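Local coordinates for protein probable receptor YhhM (Klebsiella variicola At-22, PDB 3Q6C) that is of unknown function but belongs to the DUF2500 (YhhM-like) family and may act as a receptor, at residues Asn10-Ile16 and Glu32-Ser38. Residue numbers count along the deposited sequence, not the author numbering.
Sequences NKREKVI and EMRYEAS
Two extended strands, 10-15 and 33-38, run antiparallel at 159° with axes 4.7 Å apart, in the register N10-S38 through K14-R34 to I16-E32. At the N10 end, S38 N donates to N10 O (2.7 Å). K11 faces A37 in a non-hydrogen-bonded pair; its NZ is hydrogen-bonded to L60 O. R12 and E36 form a hydrogen-bonded pair, R12 N to E36 O 2.9 Å and E36 N to R12 O 3.1 Å. On the face carrying K14 and R34, R12 (chi1 t, chi2 t, chi3 p) brings NH2 to 2.9 Å from E36 OE2 (E36 chi1 m, chi2 t), a salt bridge. E13, on the K11 face, lays CG 3.5 Å from Y35 CE2. K14 and R34 are hydrogen-bonded (K14 N to R34 O 2.9 Å, R34 N to K14 O 2.7 Å). V15 CB meets SE of selenomethionine M33 at 4.3 Å; I16 N hydrogen-bonds E32 O (2.5 Å). E36 OE2 also bridges K14 NZ (3.5 Å, weak) and, within its strand, R34 NE (3.6 Å): a shared-carboxylate salt-bridge network on adjacent inner strands, 2-15 and 33-41, of an all-antiparallel sheet.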
loop_
_atom_site.group_PDB
_atom_site.type_symbol
_atom_site.label_atom_id
_atom_site.label_comp_id
_atom_site.label_asym_id
_atom_site.label_seq_id
_atom_site.Cartn_x
_atom_site.Cartn_y
_atom_site.Cartn_z
ATOM N N ASN A 10 -5.673 -4.060 2.699
ATOM C CA ASN A 10 -5.108 -5.249 3.306
ATOM C C ASN A 10 -3.646 -5.414 2.964
ATOM O O ASN A 10 -3.121 -4.734 2.086
ATOM C CB ASN A 10 -5.868 -6.495 2.842
ATOM C CG ASN A 10 -5.509 -6.902 1.428
ATOM O OD1 ASN A 10 -5.710 -6.137 0.488
ATOM N ND2 ASN A 10 -4.968 -8.107 1.270
ATOM N N LYS A 11 -3.007 -6.345 3.666
ATOM C CA LYS A 11 -1.597 -6.659 3.487
ATOM C C LYS A 11 -1.396 -8.170 3.419
ATOM O O LYS A 11 -1.993 -8.934 4.182
ATOM C CB LYS A 11 -0.782 -6.088 4.652
ATOM C CG LYS A 11 -0.485 -4.595 4.536
ATOM C CD LYS A 11 0.025 -4.014 5.857
ATOM C CE LYS A 11 1.302 -4.697 6.354
ATOM N NZ LYS A 11 1.609 -4.287 7.761
ATOM N N ARG A 12 -0.553 -8.605 2.496
ATOM C CA ARG A 12 -0.288 -10.016 2.363
ATOM C C ARG A 12 1.199 -10.254 2.296
ATOM O O ARG A 12 1.926 -9.516 1.643
ATOM C CB ARG A 12 -0.954 -10.581 1.110
ATOM C CG ARG A 12 -0.870 -12.107 1.007
ATOM C CD ARG A 12 -1.484 -12.636 -0.287
ATOM N NE ARG A 12 -0.756 -12.181 -1.473
ATOM C CZ ARG A 12 -1.094 -12.482 -2.724
ATOM N NH1 ARG A 12 -2.156 -13.243 -2.963
ATOM N NH2 ARG A 12 -0.367 -12.023 -3.740
ATOM N N GLU A 13 1.641 -11.279 3.011
ATOM C CA GLU A 13 3.038 -11.686 3.028
ATOM C C GLU A 13 2.980 -13.058 2.371
ATOM O O GLU A 13 2.185 -13.908 2.763
ATOM C CB GLU A 13 3.546 -11.808 4.458
ATOM C CG GLU A 13 5.041 -11.602 4.596
ATOM C CD GLU A 13 5.503 -11.713 6.036
ATOM O OE1 GLU A 13 4.664 -11.519 6.943
ATOM O OE2 GLU A 13 6.705 -11.983 6.260
ATOM N N LYS A 14 3.811 -13.266 1.365
ATOM C CA LYS A 14 3.804 -14.517 0.634
ATOM C C LYS A 14 5.215 -15.004 0.354
ATOM O O LYS A 14 6.126 -14.207 0.135
ATOM C CB LYS A 14 3.046 -14.306 -0.677
ATOM C CG LYS A 14 3.065 -15.466 -1.637
ATOM C CD LYS A 14 2.114 -15.217 -2.804
ATOM C CE LYS A 14 2.519 -13.994 -3.617
ATOM N NZ LYS A 14 1.496 -13.674 -4.656
ATOM N N VAL A 15 5.393 -16.320 0.363
ATOM C CA VAL A 15 6.704 -16.899 0.096
ATOM C C VAL A 15 6.756 -17.449 -1.320
ATOM O O VAL A 15 5.806 -18.072 -1.775
ATOM C CB VAL A 15 7.006 -18.028 1.076
ATOM C CG1 VAL A 15 5.934 -19.092 0.970
ATOM C CG2 VAL A 15 8.377 -18.598 0.794
ATOM N N ILE A 16 7.867 -17.202 -2.010
ATOM C CA ILE A 16 8.057 -17.673 -3.383
ATOM C C ILE A 16 9.451 -18.285 -3.596
ATOM O O ILE A 16 10.209 -18.474 -2.638
ATOM C CB ILE A 16 7.872 -16.528 -4.394
ATOM C CG1 ILE A 16 8.924 -15.443 -4.152
ATOM C CG2 ILE A 16 6.472 -15.952 -4.275
ATOM C CD1 ILE A 16 8.899 -14.336 -5.182
ATOM N N GLU A 32 12.471 -14.773 -2.014
ATOM C CA GLU A 32 11.750 -15.777 -1.240
ATOM C C GLU A 32 10.497 -15.155 -0.631
ATOM O O GLU A 32 9.418 -15.740 -0.682
ATOM C CB GLU A 32 12.639 -16.327 -0.124
ATOM C CG GLU A 32 12.581 -17.841 0.035
ATOM C CD GLU A 32 13.514 -18.557 -0.920
ATOM O OE1 GLU A 32 14.737 -18.315 -0.829
ATOM O OE2 GLU A 32 13.033 -19.357 -1.757
HETATM N N MSE A 33 10.647 -13.968 -0.057
HETATM C CA MSE A 33 9.521 -13.271 0.553
HETATM C C MSE A 33 8.989 -12.151 -0.327
HETATM O O MSE A 33 9.746 -11.300 -0.786
HETATM C CB MSE A 33 9.932 -12.693 1.909
HETATM C CG MSE A 33 10.247 -13.747 2.938
HETATM SE SE MSE A 33 8.681 -14.795 3.374
HETATM C CE MSE A 33 8.414 -14.150 5.181
ATOM N N ARG A 34 7.682 -12.157 -0.563
ATOM C CA ARG A 34 7.053 -11.122 -1.370
ATOM C C ARG A 34 6.037 -10.378 -0.525
ATOM O O ARG A 34 5.273 -10.992 0.219
ATOM C CB ARG A 34 6.344 -11.725 -2.575
ATOM C CG ARG A 34 5.837 -10.680 -3.556
ATOM C CD ARG A 34 5.131 -11.335 -4.726
ATOM N NE ARG A 34 4.978 -10.426 -5.858
ATOM C CZ ARG A 34 5.989 -9.853 -6.504
ATOM N NH1 ARG A 34 7.242 -10.088 -6.129
ATOM N NH2 ARG A 34 5.745 -9.052 -7.533
ATOM N N TYR A 35 6.025 -9.054 -0.641
ATOM C CA TYR A 35 5.090 -8.254 0.130
ATOM C C TYR A 35 4.160 -7.437 -0.759
ATOM O O TYR A 35 4.576 -6.901 -1.786
ATOM C CB TYR A 35 5.849 -7.332 1.082
ATOM C CG TYR A 35 6.859 -8.038 1.962
ATOM C CD1 TYR A 35 8.162 -8.275 1.519
ATOM C CD2 TYR A 35 6.522 -8.450 3.246
ATOM C CE1 TYR A 35 9.106 -8.899 2.341
ATOM C CE2 TYR A 35 7.453 -9.076 4.072
ATOM C CZ TYR A 35 8.739 -9.295 3.617
ATOM O OH TYR A 35 9.658 -9.898 4.450
ATOM N N GLU A 36 2.895 -7.354 -0.357
ATOM C CA GLU A 36 1.884 -6.619 -1.106
ATOM C C GLU A 36 0.911 -5.882 -0.182
ATOM O O GLU A 36 0.484 -6.408 0.849
ATOM C CB GLU A 36 1.093 -7.580 -1.993
ATOM C CG GLU A 36 1.846 -8.116 -3.201
ATOM C CD GLU A 36 1.109 -9.255 -3.913
ATOM O OE1 GLU A 36 -0.128 -9.181 -4.072
ATOM O OE2 GLU A 36 1.772 -10.226 -4.325
ATOM N N ALA A 37 0.568 -4.655 -0.554
ATOM C CA ALA A 37 -0.374 -3.865 0.219
ATOM C C ALA A 37 -1.450 -3.371 -0.726
ATOM O O ALA A 37 -1.167 -2.967 -1.854
ATOM C CB ALA A 37 0.323 -2.698 0.857
ATOM N N SER A 38 -2.696 -3.421 -0.277
ATOM C CA SER A 38 -3.788 -2.952 -1.112
ATOM C C SER A 38 -4.358 -1.669 -0.551
ATOM O O SER A 38 -4.527 -1.532 0.656
ATOM C CB SER A 38 -4.893 -4.000 -1.213
ATOM O OG SER A 38 -4.501 -5.072 -2.047
#